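Local coordinates for protein dephospho-CoA kinase (Mycobacterium paratuberculosis, PDB 6N39) that probably catalyses the last step of coenzyme A biosynthesis, the ATP-dependent phosphorylation of the 3'-hydroxyl group of dephospho-coenzyme A, at residues Q172-A177 and D225-A230; D308-V313 and W407-G412; V358-A363 and R398-R403; A373-A378 and D387-V392. All coordinates share one frame; numbering follows the deposited sequence.

Contact 1: residues Q172-A177 and D225-A230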
loop_
_atom_site.group_PDB
_atom_site.type_symbol
_atom_site.label_atom_id
_atom_site.label_comp_id
_atom_site.label_asym_id
_atom_site.label_seq_id
_atom_site.Cartn_x
_atom_site.Cartn_y
_atom_site.Cartn_z
ATOM N N GLN A 172 6.601 12.297 -7.938
ATOM C CA GLN A 172 5.827 12.128 -6.717
ATOM C C GLN A 172 4.722 11.101 -6.917
ATOM O O GLN A 172 4.473 10.266 -6.037
ATOM C CB GLN A 172 5.253 13.472 -6.274
ATOM C CG GLN A 172 6.304 14.508 -6.012
ATOM C CD GLN A 172 5.719 15.879 -5.774
ATOM O OE1 GLN A 172 4.844 16.337 -6.511
ATOM N NE2 GLN A 172 6.194 16.541 -4.738
ATOM N N ARG A 173 4.054 11.139 -8.070
ATOM C CA ARG A 173 3.063 10.111 -8.366
ATOM C C ARG A 173 3.695 8.728 -8.342
ATOM O O ARG A 173 3.184 7.810 -7.691
ATOM C CB ARG A 173 2.409 10.366 -9.727
ATOM C CG ARG A 173 1.586 11.643 -9.809
ATOM C CD ARG A 173 1.028 11.852 -11.216
ATOM N NE ARG A 173 0.253 13.088 -11.271
ATOM C CZ ARG A 173 0.632 14.192 -11.902
ATOM N NH1 ARG A 173 1.776 14.224 -12.574
ATOM N NH2 ARG A 173 -0.142 15.268 -11.859
ATOM N N ARG A 174 4.812 8.562 -9.057
ATOM C CA ARG A 174 5.446 7.253 -9.162
ATOM C C ARG A 174 5.780 6.709 -7.783
ATOM O O ARG A 174 5.628 5.510 -7.526
ATOM C CB ARG A 174 6.710 7.352 -10.017
ATOM C CG ARG A 174 7.396 6.029 -10.272
ATOM C CD ARG A 174 6.435 5.137 -10.995
ATOM N NE ARG A 174 6.870 3.750 -11.127
ATOM C CZ ARG A 174 6.487 2.765 -10.319
ATOM N NH1 ARG A 174 5.671 3.009 -9.297
ATOM N NH2 ARG A 174 6.922 1.534 -10.543
ATOM N N ALA A 175 6.195 7.591 -6.869
ATOM C CA ALA A 175 6.562 7.137 -5.532
ATOM C C ALA A 175 5.413 6.417 -4.820
ATOM O O ALA A 175 5.663 5.526 -4.000
ATOM C CB ALA A 175 7.068 8.328 -4.701
ATOM N N VAL A 176 4.157 6.761 -5.116
ATOM C CA VAL A 176 3.038 6.189 -4.378
ATOM C C VAL A 176 2.138 5.309 -5.254
ATOM O O VAL A 176 1.067 4.900 -4.815
ATOM C CB VAL A 176 2.219 7.286 -3.666
ATOM C CG1 VAL A 176 3.068 7.993 -2.573
ATOM C CG2 VAL A 176 1.713 8.329 -4.664
ATOM N N ALA A 177 2.553 4.985 -6.471
ATOM C CA ALA A 177 1.746 4.140 -7.349
ATOM C C ALA A 177 2.126 2.668 -7.186
ATOM O O ALA A 177 3.276 2.285 -7.432
ATOM C CB ALA A 177 1.922 4.548 -8.811
ATOM N N ASP A 225 16.259 -5.905 -6.370
ATOM C CA ASP A 225 15.445 -5.053 -7.214
ATOM C C ASP A 225 15.626 -3.607 -6.770
ATOM O O ASP A 225 15.401 -3.305 -5.589
ATOM C CB ASP A 225 13.995 -5.475 -7.125
ATOM C CG ASP A 225 13.102 -4.732 -8.090
ATOM O OD1 ASP A 225 13.347 -3.538 -8.374
ATOM O OD2 ASP A 225 12.126 -5.351 -8.554
ATOM N N PRO A 226 16.036 -2.694 -7.660
ATOM C CA PRO A 226 16.219 -1.295 -7.241
ATOM C C PRO A 226 14.947 -0.647 -6.745
ATOM O O PRO A 226 15.024 0.378 -6.064
ATOM C CB PRO A 226 16.728 -0.601 -8.514
ATOM C CG PRO A 226 17.200 -1.713 -9.410
ATOM C CD PRO A 226 16.332 -2.888 -9.089
ATOM N N GLU A 227 13.783 -1.210 -7.059
ATOM C CA GLU A 227 12.510 -0.663 -6.615
ATOM C C GLU A 227 12.040 -1.183 -5.258
ATOM O O GLU A 227 11.003 -0.718 -4.772
ATOM C CB GLU A 227 11.428 -0.969 -7.635
ATOM C CG GLU A 227 11.453 -0.109 -8.873
ATOM C CD GLU A 227 10.276 -0.427 -9.760
ATOM O OE1 GLU A 227 10.469 -1.082 -10.806
ATOM O OE2 GLU A 227 9.144 -0.056 -9.379
ATOM N N TRP A 228 12.732 -2.144 -4.647
ATOM C CA TRP A 228 12.274 -2.629 -3.342
ATOM C C TRP A 228 12.162 -1.537 -2.284
ATOM O O TRP A 228 11.200 -1.585 -1.500
ATOM C CB TRP A 228 13.181 -3.746 -2.810
ATOM C CG TRP A 228 12.948 -5.089 -3.426
ATOM C CD1 TRP A 228 11.811 -5.533 -4.043
ATOM C CD2 TRP A 228 13.892 -6.165 -3.498
ATOM N NE1 TRP A 228 11.997 -6.819 -4.503
ATOM C CE2 TRP A 228 13.262 -7.232 -4.172
ATOM C CE3 TRP A 228 15.210 -6.331 -3.048
ATOM C CZ2 TRP A 228 13.907 -8.447 -4.420
ATOM C CZ3 TRP A 228 15.846 -7.541 -3.287
ATOM C CH2 TRP A 228 15.193 -8.581 -3.976
ATOM N N PRO A 229 13.082 -0.571 -2.167
ATOM C CA PRO A 229 12.886 0.454 -1.125
ATOM C C PRO A 229 11.590 1.242 -1.292
ATOM O O PRO A 229 10.883 1.461 -0.299
ATOM C CB PRO A 229 14.135 1.342 -1.263
ATOM C CG PRO A 229 15.179 0.434 -1.893
ATOM C CD PRO A 229 14.389 -0.426 -2.847
ATOM N N ALA A 230 11.243 1.652 -2.520
ATOM C CA ALA A 230 9.996 2.395 -2.737
ATOM C C ALA A 230 8.772 1.530 -2.455
ATOM O O ALA A 230 7.800 1.989 -1.821
ATOM C CB ALA A 230 9.956 2.944 -4.172
HETATM O O HOH W 1 7.426 4.722 -1.974
#
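The guanidinium of Arg174 and the carboxylate of Glu227 stand almost perpendicular, their planes 88° apart, and one nitrogen meets one oxygen: NH2 of Arg174 lies 3.0 Å from OE2 of Glu227, a salt bridge without the paired grip of coplanar groups. A second flat group, the indole of Trp228, carries Asp225 CB on one face, 3.4 Å above the plane and toward the rim. Arg174 suits its place by length: its chain, bent at chi2 (60°), reaches the neighbouring segment, while NH1 adds a weak bond to Ala177 O and the side chain also makes a cation-pi contact with Trp180. Glu227, extended beyond CG, carries its carboxylate across to meet it. The contact joins helix 170-176, in the P-loop kinase part of the chain, to the turn leading into helix 228-243 in the C-terminal UPF0157 region. That type I turn runs from Asp225 to Trp228, and Asp225 OD1 accepts from Glu227 N at 2.7 Å, an Asx turn that caps the entry to the helix. Beside the charged pair, one water donates to both Ala175 O and Ala230 O, at 2.8 Å each, tying the two backbones together; Ala175 O also accepts from Arg234 NH1.

Contact 2: residues D308-V313 and W407-G412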
loop_
_atom_site.group_PDB
_atom_site.type_symbol
_atom_site.label_atom_id
_atom_site.label_comp_id
_atom_site.label_asym_id
_atom_site.label_seq_id
_atom_site.Cartn_x
_atom_site.Cartn_y
_atom_site.Cartn_z
ATOM N N ASP A 308 19.289 -19.583 24.822
ATOM C CA ASP A 308 19.880 -18.352 25.353
ATOM C C ASP A 308 19.425 -17.152 24.531
ATOM O O ASP A 308 20.221 -16.447 23.906
ATOM C CB ASP A 308 21.404 -18.438 25.401
ATOM C CG ASP A 308 22.032 -17.277 26.169
ATOM O OD1 ASP A 308 21.320 -16.618 26.960
ATOM O OD2 ASP A 308 23.238 -17.009 25.970
ATOM N N ALA A 309 18.102 -16.959 24.523
ATOM C CA ALA A 309 17.471 -15.884 23.768
ATOM C C ALA A 309 17.954 -14.522 24.253
ATOM O O ALA A 309 18.135 -14.298 25.453
ATOM C CB ALA A 309 15.945 -15.977 23.902
ATOM N N ARG A 310 18.135 -13.596 23.316
ATOM C CA ARG A 310 18.753 -12.314 23.621
ATOM C C ARG A 310 17.807 -11.157 23.325
ATOM O O ARG A 310 16.981 -11.222 22.412
ATOM C CB ARG A 310 20.048 -12.122 22.828
ATOM C CG ARG A 310 21.076 -13.216 23.028
ATOM C CD ARG A 310 21.657 -13.175 24.428
ATOM N NE ARG A 310 21.978 -11.813 24.841
ATOM C CZ ARG A 310 23.118 -11.187 24.556
ATOM N NH1 ARG A 310 24.063 -11.794 23.848
ATOM N NH2 ARG A 310 23.311 -9.949 24.982
ATOM N N SER A 311 17.953 -10.085 24.101
ATOM C CA SER A 311 17.229 -8.841 23.866
ATOM C C SER A 311 18.048 -7.691 24.425
ATOM O O SER A 311 18.819 -7.879 25.375
ATOM C CB SER A 311 15.856 -8.842 24.540
ATOM O OG SER A 311 15.154 -7.641 24.255
ATOM N N THR A 312 17.870 -6.492 23.844
ATOM C CA THR A 312 18.411 -5.302 24.502
ATOM C C THR A 312 17.487 -4.779 25.593
ATOM O O THR A 312 17.838 -3.806 26.268
ATOM C CB THR A 312 18.708 -4.168 23.495
ATOM O OG1 THR A 312 17.502 -3.705 22.867
ATOM C CG2 THR A 312 19.697 -4.630 22.418
ATOM N N VAL A 313 16.316 -5.384 25.766
ATOM C CA VAL A 313 15.424 -5.060 26.871
ATOM C C VAL A 313 15.684 -6.075 27.978
ATOM O O VAL A 313 15.542 -7.283 27.769
ATOM C CB VAL A 313 13.954 -5.072 26.419
ATOM C CG1 VAL A 313 13.029 -4.838 27.620
ATOM C CG2 VAL A 313 13.734 -3.996 25.370
ATOM N N TRP A 407 28.137 -9.512 17.690
ATOM C CA TRP A 407 28.384 -8.206 17.089
ATOM C C TRP A 407 27.610 -7.115 17.820
ATOM O O TRP A 407 28.126 -6.011 18.033
ATOM C CB TRP A 407 28.001 -8.246 15.604
ATOM C CG TRP A 407 28.117 -6.931 14.902
ATOM C CD1 TRP A 407 29.242 -6.396 14.333
ATOM C CD2 TRP A 407 27.073 -5.979 14.697
ATOM N NE1 TRP A 407 28.956 -5.171 13.784
ATOM C CE2 TRP A 407 27.629 -4.894 13.992
ATOM C CE3 TRP A 407 25.716 -5.940 15.036
ATOM C CZ2 TRP A 407 26.874 -3.775 13.626
ATOM C CZ3 TRP A 407 24.969 -4.832 14.663
ATOM C CH2 TRP A 407 25.551 -3.769 13.970
ATOM N N ALA A 408 26.361 -7.404 18.200
ATOM C CA ALA A 408 25.557 -6.415 18.914
ATOM C C ALA A 408 26.175 -6.076 20.260
ATOM O O ALA A 408 26.222 -4.903 20.652
ATOM C CB ALA A 408 24.127 -6.921 19.105
ATOM N N ASP A 409 26.638 -7.096 20.993
ATOM C CA ASP A 409 27.303 -6.845 22.265
ATOM C C ASP A 409 28.569 -6.022 22.064
ATOM O O ASP A 409 28.837 -5.094 22.829
ATOM C CB ASP A 409 27.637 -8.164 22.971
ATOM C CG ASP A 409 26.397 -8.914 23.448
ATOM O OD1 ASP A 409 25.354 -8.283 23.705
ATOM O OD2 ASP A 409 26.469 -10.151 23.568
ATOM N N SER A 410 29.352 -6.340 21.024
ATOM C CA SER A 410 30.618 -5.641 20.808
ATOM C C SER A 410 30.398 -4.175 20.460
ATOM O O SER A 410 31.106 -3.299 20.966
ATOM C CB SER A 410 31.417 -6.318 19.694
ATOM O OG SER A 410 31.702 -7.666 20.007
ATOM N N THR A 411 29.440 -3.886 19.583
ATOM C CA THR A 411 29.257 -2.528 19.087
ATOM C C THR A 411 28.267 -1.712 19.910
ATOM O O THR A 411 28.029 -0.550 19.579
ATOM C CB THR A 411 28.785 -2.557 17.625
ATOM O OG1 THR A 411 27.549 -3.271 17.549
ATOM C CG2 THR A 411 29.812 -3.247 16.738
ATOM N N GLY A 412 27.670 -2.284 20.952
ATOM C CA GLY A 412 26.633 -1.559 21.673
ATOM C C GLY A 412 25.403 -1.276 20.833
ATOM O O GLY A 412 24.784 -0.215 20.972
#
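Two successive bends in Arg310, at chi2 (-69°) and chi3, fold its long chain so that the guanidinium faces helix 386-411 end-on, while Asp409, with CG anti to its own carbonyl carbon, swings its carboxylate off the helix to meet it. The two side chains approach from opposite directions and their flat groups are nearly coplanar, 28° apart. The result is a two-pronged salt bridge: Arg310 NH1 donates to Asp409 OD2 at 2.9 Å, almost straight (167°) and in the guanidinium plane, and Arg310 NH2 donates to Asp409 OD1, also at 2.9 Å but somewhat tilted from that plane. Both oxygens use their syn lone pairs, so the pairing fixes the rotation of each group about its last bonds. Arginine suits the position because a third nitrogen remains for another acid: NE forms a salt bridge with Asp317 OD1, which also accepts from Ser311 N. Two carboxylates thus share one cation, Asp409 at the NH1/NH2 end and Asp317 at NE. Farther along, Ser311 OG accepts from Val313 N at 3.0 Å, an ST turn that shapes the loop. On the helix, Thr411 OG1 and Thr411 N reach Trp407 O from opposite faces of its plane, just before Gly412 leaves the helix with positive phi. The contact pins the long loop between helix 286-291 and strand 328-331 to the C-terminal end of helix 386-411, whose Ala408 and Trp407 rest in turn on Leu356 of helix 349-363.

Contact 3: residues V358-A363 and R398-R403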
loop_
_atom_site.group_PDB
_atom_site.type_symbol
_atom_site.label_atom_id
_atom_site.label_comp_id
_atom_site.label_asym_id
_atom_site.label_seq_id
_atom_site.Cartn_x
_atom_site.Cartn_y
_atom_site.Cartn_z
ATOM N N VAL A 358 19.191 -7.239 9.990
ATOM C CA VAL A 358 19.453 -6.250 8.944
ATOM C C VAL A 358 20.691 -5.427 9.272
ATOM O O VAL A 358 21.578 -5.245 8.420
ATOM C CB VAL A 358 18.229 -5.341 8.739
ATOM C CG1 VAL A 358 18.553 -4.265 7.713
ATOM C CG2 VAL A 358 17.036 -6.168 8.295
ATOM N N ASP A 359 20.763 -4.875 10.495
ATOM C CA ASP A 359 21.912 -4.003 10.789
ATOM C C ASP A 359 23.232 -4.782 10.753
ATOM O O ASP A 359 24.256 -4.295 10.238
ATOM C CB ASP A 359 21.729 -3.323 12.144
ATOM C CG ASP A 359 20.713 -2.202 12.088
ATOM O OD1 ASP A 359 20.508 -1.675 10.985
ATOM O OD2 ASP A 359 20.120 -1.850 13.126
ATOM N N TRP A 360 23.210 -6.003 11.283
ATOM C CA TRP A 360 24.390 -6.853 11.316
ATOM C C TRP A 360 24.877 -7.160 9.906
ATOM O O TRP A 360 26.033 -6.893 9.571
ATOM C CB TRP A 360 24.057 -8.134 12.093
ATOM C CG TRP A 360 25.124 -9.182 12.059
ATOM C CD1 TRP A 360 26.417 -9.053 12.482
ATOM C CD2 TRP A 360 24.988 -10.525 11.584
ATOM N NE1 TRP A 360 27.095 -10.234 12.291
ATOM C CE2 TRP A 360 26.240 -11.154 11.746
ATOM C CE3 TRP A 360 23.927 -11.259 11.036
ATOM C CZ2 TRP A 360 26.467 -12.480 11.377
ATOM C CZ3 TRP A 360 24.153 -12.580 10.670
ATOM C CH2 TRP A 360 25.417 -13.175 10.844
ATOM N N LEU A 361 23.995 -7.684 9.048
ATOM C CA LEU A 361 24.416 -8.000 7.686
ATOM C C LEU A 361 24.822 -6.748 6.917
ATOM O O LEU A 361 25.732 -6.806 6.078
ATOM C CB LEU A 361 23.304 -8.753 6.950
ATOM C CG LEU A 361 23.112 -10.228 7.355
ATOM C CD1 LEU A 361 22.116 -10.927 6.440
ATOM C CD2 LEU A 361 24.439 -10.974 7.374
ATOM N N THR A 362 24.187 -5.605 7.193
ATOM C CA THR A 362 24.625 -4.371 6.549
ATOM C C THR A 362 26.063 -4.038 6.924
ATOM O O THR A 362 26.834 -3.572 6.083
ATOM C CB THR A 362 23.690 -3.211 6.906
ATOM O OG1 THR A 362 22.371 -3.500 6.419
ATOM C CG2 THR A 362 24.185 -1.914 6.261
ATOM N N ALA A 363 26.454 -4.300 8.171
ATOM C CA ALA A 363 27.801 -3.934 8.600
ATOM C C ALA A 363 28.879 -4.963 8.256
ATOM O O ALA A 363 30.060 -4.606 8.252
ATOM C CB ALA A 363 27.824 -3.679 10.112
ATOM N N ARG A 398 21.007 -20.686 13.504
ATOM C CA ARG A 398 21.457 -20.808 14.891
ATOM C C ARG A 398 22.800 -20.106 15.099
ATOM O O ARG A 398 22.974 -19.300 16.032
ATOM C CB ARG A 398 21.537 -22.278 15.291
ATOM C CG ARG A 398 20.204 -23.020 15.140
ATOM C CD ARG A 398 20.184 -24.324 15.951
ATOM N NE ARG A 398 21.177 -25.304 15.492
ATOM C CZ ARG A 398 20.985 -26.172 14.496
ATOM N NH1 ARG A 398 19.836 -26.196 13.831
ATOM N NH2 ARG A 398 21.944 -27.020 14.157
ATOM N N ASP A 399 23.749 -20.367 14.207
ATOM C CA ASP A 399 25.059 -19.731 14.307
ATOM C C ASP A 399 24.979 -18.262 13.923
ATOM O O ASP A 399 25.665 -17.422 14.520
ATOM C CB ASP A 399 26.062 -20.481 13.425
ATOM C CG ASP A 399 27.447 -19.872 13.451
ATOM O OD1 ASP A 399 28.086 -19.833 14.530
ATOM O OD2 ASP A 399 27.906 -19.467 12.364
ATOM N N ALA A 400 24.116 -17.922 12.955
ATOM C CA ALA A 400 23.931 -16.516 12.624
ATOM C C ALA A 400 23.365 -15.744 13.811
ATOM O O ALA A 400 23.760 -14.602 14.057
ATOM C CB ALA A 400 23.020 -16.370 11.408
ATOM N N TYR A 401 22.434 -16.353 14.556
ATOM C CA TYR A 401 21.888 -15.729 15.758
ATOM C C TYR A 401 23.002 -15.433 16.750
ATOM O O TYR A 401 23.122 -14.306 17.264
ATOM C CB TYR A 401 20.833 -16.660 16.381
ATOM C CG TYR A 401 20.017 -16.064 17.516
ATOM C CD1 TYR A 401 18.939 -15.220 17.252
ATOM C CD2 TYR A 401 20.305 -16.366 18.843
ATOM C CE1 TYR A 401 18.173 -14.680 18.276
ATOM C CE2 TYR A 401 19.553 -15.815 19.881
ATOM C CZ TYR A 401 18.486 -14.978 19.591
ATOM O OH TYR A 401 17.734 -14.427 20.613
ATOM N N ARG A 402 23.854 -16.434 17.005
ATOM C CA ARG A 402 24.928 -16.222 17.972
ATOM C C ARG A 402 25.887 -15.127 17.507
ATOM O O ARG A 402 26.331 -14.289 18.311
ATOM C CB ARG A 402 25.673 -17.539 18.231
ATOM C CG ARG A 402 24.827 -18.572 18.996
ATOM C CD ARG A 402 25.621 -19.831 19.343
ATOM N NE ARG A 402 26.015 -20.559 18.137
ATOM C CZ ARG A 402 25.432 -21.672 17.694
ATOM N NH1 ARG A 402 24.421 -22.227 18.365
ATOM N NH2 ARG A 402 25.867 -22.230 16.573
ATOM N N ARG A 403 26.192 -15.094 16.209
ATOM C CA ARG A 403 27.181 -14.143 15.713
ATOM C C ARG A 403 26.614 -12.733 15.693
ATOM O O ARG A 403 27.303 -11.777 16.063
ATOM C CB ARG A 403 27.654 -14.547 14.319
ATOM C CG ARG A 403 28.562 -15.780 14.288
ATOM C CD ARG A 403 28.370 -16.534 12.979
ATOM N NE ARG A 403 28.866 -15.787 11.829
ATOM C CZ ARG A 403 28.587 -16.090 10.565
ATOM N NH1 ARG A 403 27.793 -17.117 10.287
ATOM N NH2 ARG A 403 29.100 -15.361 9.580
#
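Trp360 of helix 349-363 packs against Ala400 and Arg403 of helix 386-411, a helix-helix packing contact within the C-terminal UPF0157 (GrpB) region. Along the first helix, Val358 provides a carbonyl oxygen that accepts from both Thr362 N and Thr362 OG1, which reach it from opposite faces of its plane. Next comes Trp360, the one residue of this segment to touch the other helix. With CG anti to its backbone N (chi1 173°), it sends the six-membered part of the indole across: CZ3 lies 4.0 Å from Ala400 CB, Ala400 O sits over one ring face, and CZ2 comes within 3.8 Å of Arg403 CB. Small Ala400 lets so large a ring come close to the backbone. The ring and the Arg403 guanidinium are nearly perpendicular (87°), with Trp360 CZ2 over one guanidinium face, toward its rim. Leu361 then lays its CD2 3.6 Å above one indole face, while the backbone carbon of Arg403 lies over the opposite face; the leucine also packs on Ala367 and Tyr371 of helix 365-382. The Thr362 side chain touches Leu258 and Pro259. Across the contact, arginine serves twice, its CB touching the indole at CZ2 and its charged end bound to acids. Arg403 NH2 pairs with Asp370, and Arg403 NH1 donates to Asp399 OD2 at 3.1 Å, meeting that oxygen from above the carboxylate plane.

Contact 4: residues A373-A378 and D387-V392. With ACT (acetate ion), chain G; ACT (acetate ion), chain F.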
loop_
_atom_site.group_PDB
_atom_site.type_symbol
_atom_site.label_atom_id
_atom_site.label_comp_id
_atom_site.label_asym_id
_atom_site.label_seq_id
_atom_site.Cartn_x
_atom_site.Cartn_y
_atom_site.Cartn_z
ATOM N N ALA A 373 25.794 -17.747 0.181
ATOM C CA ALA A 373 26.179 -19.099 -0.213
ATOM C C ALA A 373 25.194 -20.127 0.332
ATOM O O ALA A 373 24.838 -21.093 -0.365
ATOM C CB ALA A 373 27.602 -19.409 0.254
ATOM N N VAL A 374 24.733 -19.930 1.570
ATOM C CA VAL A 374 23.716 -20.827 2.115
ATOM C C VAL A 374 22.455 -20.779 1.258
ATOM O O VAL A 374 21.862 -21.819 0.940
ATOM C CB VAL A 374 23.402 -20.478 3.581
ATOM C CG1 VAL A 374 22.182 -21.253 4.039
ATOM C CG2 VAL A 374 24.587 -20.798 4.480
ATOM N N LYS A 375 22.028 -19.569 0.875
ATOM C CA LYS A 375 20.817 -19.434 0.070
ATOM C C LYS A 375 20.962 -20.131 -1.275
ATOM O O LYS A 375 20.028 -20.791 -1.741
ATOM C CB LYS A 375 20.466 -17.958 -0.135
ATOM C CG LYS A 375 20.003 -17.240 1.122
ATOM C CD LYS A 375 19.011 -16.149 0.783
ATOM C CE LYS A 375 19.597 -14.770 0.950
ATOM N NZ LYS A 375 18.616 -13.730 0.527
ATOM N N ARG A 376 22.116 -19.976 -1.928
ATOM C CA ARG A 376 22.329 -20.639 -3.213
ATOM C C ARG A 376 22.302 -22.149 -3.065
ATOM O O ARG A 376 21.741 -22.857 -3.913
ATOM C CB ARG A 376 23.657 -20.200 -3.824
ATOM C CG ARG A 376 23.717 -18.720 -4.147
ATOM C CD ARG A 376 23.650 -18.481 -5.636
ATOM N NE ARG A 376 23.655 -17.059 -5.977
ATOM C CZ ARG A 376 24.729 -16.274 -5.926
ATOM N NH1 ARG A 376 24.630 -14.994 -6.266
ATOM N NH2 ARG A 376 25.902 -16.759 -5.531
ATOM N N SER A 377 22.910 -22.670 -1.998
ATOM C CA SER A 377 22.854 -24.111 -1.796
ATOM C C SER A 377 21.414 -24.567 -1.588
ATOM O O SER A 377 20.976 -25.578 -2.163
ATOM C CB SER A 377 23.734 -24.507 -0.616
ATOM O OG SER A 377 23.677 -25.902 -0.385
ATOM N N ALA A 378 20.654 -23.810 -0.792
ATOM C CA ALA A 378 19.259 -24.155 -0.554
ATOM C C ALA A 378 18.459 -24.139 -1.847
ATOM O O ALA A 378 17.665 -25.047 -2.104
ATOM C CB ALA A 378 18.646 -23.193 0.464
ATOM N N ASP A 387 9.456 -25.952 1.148
ATOM C CA ASP A 387 9.769 -26.630 2.403
ATOM C C ASP A 387 11.227 -27.075 2.441
ATOM O O ASP A 387 11.924 -26.857 3.439
ATOM C CB ASP A 387 8.836 -27.829 2.598
ATOM C CG ASP A 387 7.407 -27.412 2.915
ATOM O OD1 ASP A 387 7.156 -26.201 3.091
ATOM O OD2 ASP A 387 6.532 -28.305 2.986
ATOM N N ALA A 388 11.699 -27.713 1.364
ATOM C CA ALA A 388 13.094 -28.143 1.298
ATOM C C ALA A 388 14.042 -26.956 1.405
ATOM O O ALA A 388 15.102 -27.047 2.037
ATOM C CB ALA A 388 13.344 -28.911 0.003
ATOM N N TYR A 389 13.666 -25.829 0.793
ATOM C CA TYR A 389 14.480 -24.621 0.863
ATOM C C TYR A 389 14.597 -24.126 2.304
ATOM O O TYR A 389 15.700 -23.838 2.799
ATOM C CB TYR A 389 13.857 -23.561 -0.055
ATOM C CG TYR A 389 14.596 -22.258 -0.102
ATOM C CD1 TYR A 389 15.722 -22.098 -0.901
ATOM C CD2 TYR A 389 14.164 -21.174 0.650
ATOM C CE1 TYR A 389 16.405 -20.891 -0.934
ATOM C CE2 TYR A 389 14.831 -19.972 0.623
ATOM C CZ TYR A 389 15.949 -19.834 -0.164
ATOM O OH TYR A 389 16.602 -18.629 -0.172
ATOM N N VAL A 390 13.458 -24.045 2.996
ATOM C CA VAL A 390 13.439 -23.634 4.397
ATOM C C VAL A 390 14.288 -24.579 5.240
ATOM O O VAL A 390 15.066 -24.140 6.096
ATOM C CB VAL A 390 11.983 -23.569 4.905
ATOM C CG1 VAL A 390 11.937 -23.363 6.428
ATOM C CG2 VAL A 390 11.214 -22.446 4.193
ATOM N N ALA A 391 14.143 -25.889 5.016
ATOM C CA ALA A 391 14.896 -26.875 5.785
ATOM C C ALA A 391 16.398 -26.717 5.582
ATOM O O ALA A 391 17.168 -26.806 6.547
ATOM C CB ALA A 391 14.459 -28.297 5.411
ATOM N N VAL A 392 16.843 -26.495 4.341
ATOM C CA VAL A 392 18.284 -26.364 4.120
ATOM C C VAL A 392 18.815 -25.087 4.769
ATOM O O VAL A 392 19.886 -25.097 5.385
ATOM C CB VAL A 392 18.625 -26.437 2.619
ATOM C CG1 VAL A 392 20.091 -26.092 2.388
ATOM C CG2 VAL A 392 18.342 -27.831 2.093
HETATM C C ACT G . 15.572 -15.313 1.172
HETATM O O ACT G . 15.714 -16.582 1.133
HETATM O OXT ACT G . 15.965 -14.415 0.341
HETATM C CH3 ACT G . 14.811 -14.758 2.428
HETATM C C ACT F . 21.641 -15.459 -7.949
HETATM O O ACT F . 21.598 -16.666 -7.530
HETATM O OXT ACT F . 22.565 -14.601 -7.796
HETATM C CH3 ACT F . 20.371 -14.973 -8.762
#
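Tyr389 and Val392 close a helical hairpin over Ala378; the axes of segments 373-378 and 387-392 approach to 9.0 Å, with 145° between their directions, roughly antiparallel. This hairpin joins helix 365-382 to helix 386-411 in the UPF0157 region through a very short connection. Along the second helix, Tyr389 does most of the reaching. Its chi1 near 180° puts the ring beside its own carbonyl carbon and across to the first helix, where CD1 lies 3.4 Å from Ala378 CB; the small alanine lets the ring come this close to the helix. Farther out, Tyr389 OH lies 3.6 Å from Lys375 CD. The same Tyr389 OH donates to O of the chain G acetate at 2.6 Å, the ion lying at the ring's edge. Lys375 NZ donates to OXT of that acetate at 2.7 Å, and also bonds Ser255 OG and Ala265 O. The ion probably comes from the crystallisation liquor, as does the chain F acetate, gripped by Arg376 through NE and NH1. One helical turn on from Tyr389, Val392 directs its CB toward the first helix, its beta-branch giving a compact apolar surface: CG1 lies 3.6 Å from Ala378 CA and 3.8 Å from Ala378 CB.

Contact 1 comes first along the chain and bridges the kinase part and the UPF0157 region; the other three lie wholly within that region, their centres about 28 to 34 Å from that of contact 1. Contacts 2, 3 and 4 all use helix 386-411, which meets the 308-313 loop near its C-terminal end, helix 349-363 farther back and helix 365-382 near its start. In sequence contact 2 encloses contact 3, which encloses contact 4. Contacts 2 and 3 touch, centres about 11 Å apart, where Trp407 packs on Trp360 and Arg310 N and Tyr401 OH probably form a hydrogen bond; the centres of contacts 3 and 4 are about 17 Å apart. This last helix thus ties together a region involved in proper folding of the full-length enzyme.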